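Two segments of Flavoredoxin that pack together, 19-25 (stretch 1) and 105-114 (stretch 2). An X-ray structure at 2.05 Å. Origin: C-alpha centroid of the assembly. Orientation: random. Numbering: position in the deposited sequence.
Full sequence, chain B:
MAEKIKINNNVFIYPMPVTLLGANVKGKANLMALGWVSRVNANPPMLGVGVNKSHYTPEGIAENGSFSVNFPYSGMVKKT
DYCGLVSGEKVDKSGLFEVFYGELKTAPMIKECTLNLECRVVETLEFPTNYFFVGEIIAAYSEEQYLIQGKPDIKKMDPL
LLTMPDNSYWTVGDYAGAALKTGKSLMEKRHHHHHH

Stretch 1 19-25: TLLGANV
Stretch 2, residues 105-114: KTAPMIKECT

Residues 19-25 form one extended strand, with phi from about -80 to -150° and psi from 121 to 161°. The other stretch is mostly loop: Lys-105 has a positive phi (76/-22), Thr-106 lies at -129/0, and the chain then extends through Ala-107 and Pro-108 (-73/131) into a short strand at Met-109 and Ile-110. The two run antiparallel, with Gly-22 CA 5.3 Å from Pro-108 CA and Ala-23 CA 5.3 Å from Ala-107 CA. No direct hydrogen bond joins them; van der Waals packing and two bridging waters do the work, over a modest 323 Å² of buried surface.

The apolar contacts begin at Leu-20, whose CA-to-CB bond points toward the second stretch. Its chi1 of -102° and chi2 of -1° lie between the usual wells. Leu-20 CB meets Ile-110 CD1 at 3.7 Å; Ile-110, in the m,t rotamer, extends its delta methyl to this point. Leu-20 CD2 lies 4.3 Å from Cys-113 SG, the sulfur being set by chi1 of -76° (m). Cys-113 is brought round by a turn, through Lys-111 (-59/-38) and Glu-112 (-75/-24), which is closed by a hydrogen bond from Cys-113 N to Ile-110 O of 3.2 Å. All three contacting side chains are buried, as suits their apolar surfaces.

At the centre, backbone packs against backbone and ring. Gly-22 CA lies 3.7 Å from Pro-108 O, and an ideal CB on Gly-22 would stand 2.2 Å from that oxygen, a clear clash, so glycine permits the close approach. Pro-108, with C-gamma endo pucker, has its CA-to-CB bond toward the strand, and its ring packs there: Pro-108 CD is 3.5 Å from both Ala-23 C and Asn-24 N. Proline offers a compact apolar surface here and has no amide hydrogen to satisfy. Ala-23 and Ala-107 both point their CB atoms away.

The polar end is built around Asn-24, whose CA-to-CB bond points toward the second stretch, with chi1 of -86° (m) and chi2 of 12°. Asn-24 OD1 lies 3.5 Å from Pro-108 CG and is hydrogen-bonded elsewhere in the structure; Asn-24 CG packs 3.4 Å from Thr-106 O. One water accepts from Asn-24 N at 3.0 Å and donates to Thr-106 O at 3.0 Å, linking the two backbones. A second accepts a weak bond from Asn-24 ND2 at 3.3 Å and donates to Lys-105 O at 2.9 Å. The amide side chain thus suits a buried site with polar neighbours, supplying both a donor and an acceptor.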

# COMPACT_ATOMS: atom_id res chain seq x y z
N THR B 19 3.44 4.04 -8.61
CA THR B 19 3.06 3.20 -9.71
C THR B 19 2.42 4.04 -10.80
O THR B 19 1.99 5.17 -10.56
CB THR B 19 2.13 2.01 -9.25
OG1 THR B 19 2.15 1.01 -10.24
CG2 THR B 19 0.72 2.42 -9.11
N LEU B 20 2.37 3.49 -12.00
CA LEU B 20 1.62 4.09 -13.07
C LEU B 20 0.43 3.18 -13.38
O LEU B 20 0.57 1.98 -13.62
CB LEU B 20 2.53 4.30 -14.29
CG LEU B 20 3.10 5.69 -14.63
CD1 LEU B 20 2.70 6.83 -13.70
CD2 LEU B 20 4.63 5.64 -14.89
N LEU B 21 -0.76 3.76 -13.33
CA LEU B 21 -1.98 3.01 -13.57
C LEU B 21 -2.40 3.21 -15.03
O LEU B 21 -2.63 4.35 -15.46
CB LEU B 21 -3.08 3.48 -12.61
CG LEU B 21 -4.47 2.82 -12.65
CD1 LEU B 21 -5.14 3.00 -13.98
CD2 LEU B 21 -4.43 1.33 -12.33
N GLY B 22 -2.49 2.11 -15.77
CA GLY B 22 -2.83 2.15 -17.19
C GLY B 22 -4.26 1.69 -17.45
O GLY B 22 -4.73 0.70 -16.88
N ALA B 23 -4.97 2.44 -18.30
CA ALA B 23 -6.28 2.03 -18.77
C ALA B 23 -6.55 2.57 -20.16
O ALA B 23 -6.06 3.65 -20.54
CB ALA B 23 -7.36 2.47 -17.79
N ASN B 24 -7.28 1.79 -20.95
CA ASN B 24 -7.84 2.31 -22.18
C ASN B 24 -9.07 3.13 -21.84
O ASN B 24 -9.91 2.69 -21.05
CB ASN B 24 -8.22 1.19 -23.15
CG ASN B 24 -7.05 0.74 -24.02
OD1 ASN B 24 -5.89 1.10 -23.77
ND2 ASN B 24 -7.35 -0.03 -25.05
N VAL B 25 -9.14 4.32 -22.41
CA VAL B 25 -10.31 5.18 -22.29
C VAL B 25 -10.64 5.57 -23.72
O VAL B 25 -9.80 6.12 -24.44
CB VAL B 25 -10.05 6.44 -21.43
CG1 VAL B 25 -11.39 7.05 -20.96
CG2 VAL B 25 -9.17 6.13 -20.21
N LYS B 105 -5.90 -7.77 -23.43
CA LYS B 105 -6.05 -7.03 -24.70
C LYS B 105 -6.24 -5.52 -24.54
O LYS B 105 -5.95 -4.74 -25.45
CB LYS B 105 -7.20 -7.62 -25.55
CG LYS B 105 -7.21 -9.16 -25.65
CD LYS B 105 -6.69 -9.67 -26.97
CE LYS B 105 -5.17 -9.68 -27.07
NZ LYS B 105 -4.69 -9.81 -28.52
N THR B 106 -6.70 -5.11 -23.38
CA THR B 106 -7.28 -3.78 -23.22
C THR B 106 -6.69 -2.97 -22.05
O THR B 106 -7.12 -1.84 -21.79
CB THR B 106 -8.79 -3.91 -23.05
OG1 THR B 106 -9.38 -2.62 -23.00
CG2 THR B 106 -9.12 -4.62 -21.78
N ALA B 107 -5.74 -3.56 -21.34
CA ALA B 107 -5.03 -2.85 -20.29
C ALA B 107 -3.62 -2.46 -20.75
O ALA B 107 -2.73 -3.30 -20.82
CB ALA B 107 -4.99 -3.66 -19.00
N PRO B 108 -3.42 -1.18 -21.04
CA PRO B 108 -2.15 -0.75 -21.61
C PRO B 108 -1.03 -0.78 -20.57
O PRO B 108 -1.20 -0.28 -19.45
CB PRO B 108 -2.44 0.67 -22.11
CG PRO B 108 -3.53 1.17 -21.22
CD PRO B 108 -4.34 -0.05 -20.82
N MET B 109 0.10 -1.39 -20.93
CA MET B 109 1.25 -1.51 -20.03
C MET B 109 2.46 -0.78 -20.59
O MET B 109 2.56 -0.55 -21.79
CB MET B 109 1.57 -2.98 -19.75
CG MET B 109 0.54 -3.65 -18.87
SD MET B 109 0.74 -5.44 -18.76
CE MET B 109 0.19 -5.95 -20.40
N ILE B 110 3.38 -0.42 -19.70
CA ILE B 110 4.52 0.44 -20.06
C ILE B 110 5.80 -0.37 -20.19
O ILE B 110 6.28 -0.97 -19.22
CB ILE B 110 4.74 1.57 -19.03
CG1 ILE B 110 3.50 2.47 -18.93
CG2 ILE B 110 5.99 2.42 -19.42
CD1 ILE B 110 3.51 3.40 -17.74
N LYS B 111 6.38 -0.38 -21.39
CA LYS B 111 7.55 -1.21 -21.67
C LYS B 111 8.74 -0.89 -20.77
O LYS B 111 9.46 -1.78 -20.34
CB LYS B 111 7.95 -1.08 -23.15
CG LYS B 111 7.07 -1.88 -24.08
CD LYS B 111 7.31 -1.54 -25.54
CE LYS B 111 6.45 -2.40 -26.46
NZ LYS B 111 6.74 -2.12 -27.90
N GLU B 112 8.91 0.40 -20.47
CA GLU B 112 10.07 0.88 -19.74
C GLU B 112 10.01 0.57 -18.23
O GLU B 112 11.04 0.47 -17.56
CB GLU B 112 10.28 2.38 -20.02
CG GLU B 112 10.43 2.71 -21.55
CD GLU B 112 9.15 3.26 -22.25
OE1 GLU B 112 8.06 2.68 -22.14
OE2 GLU B 112 9.25 4.29 -22.95
N CYS B 113 8.79 0.37 -17.71
CA CYS B 113 8.59 0.00 -16.30
C CYS B 113 9.18 -1.38 -15.97
O CYS B 113 9.19 -2.29 -16.80
CB CYS B 113 7.11 0.12 -15.90
SG CYS B 113 6.57 1.85 -15.66
N THR B 114 9.65 -1.54 -14.74
CA THR B 114 10.38 -2.73 -14.36
C THR B 114 9.49 -3.94 -14.12
O THR B 114 9.97 -5.09 -14.15
CB THR B 114 11.27 -2.47 -13.13
OG1 THR B 114 10.45 -2.35 -11.96
CG2 THR B 114 12.12 -1.21 -13.35
O HOH W 1 -8.34 -0.53 -19.43
O HOH W 2 -6.47 -2.45 -27.08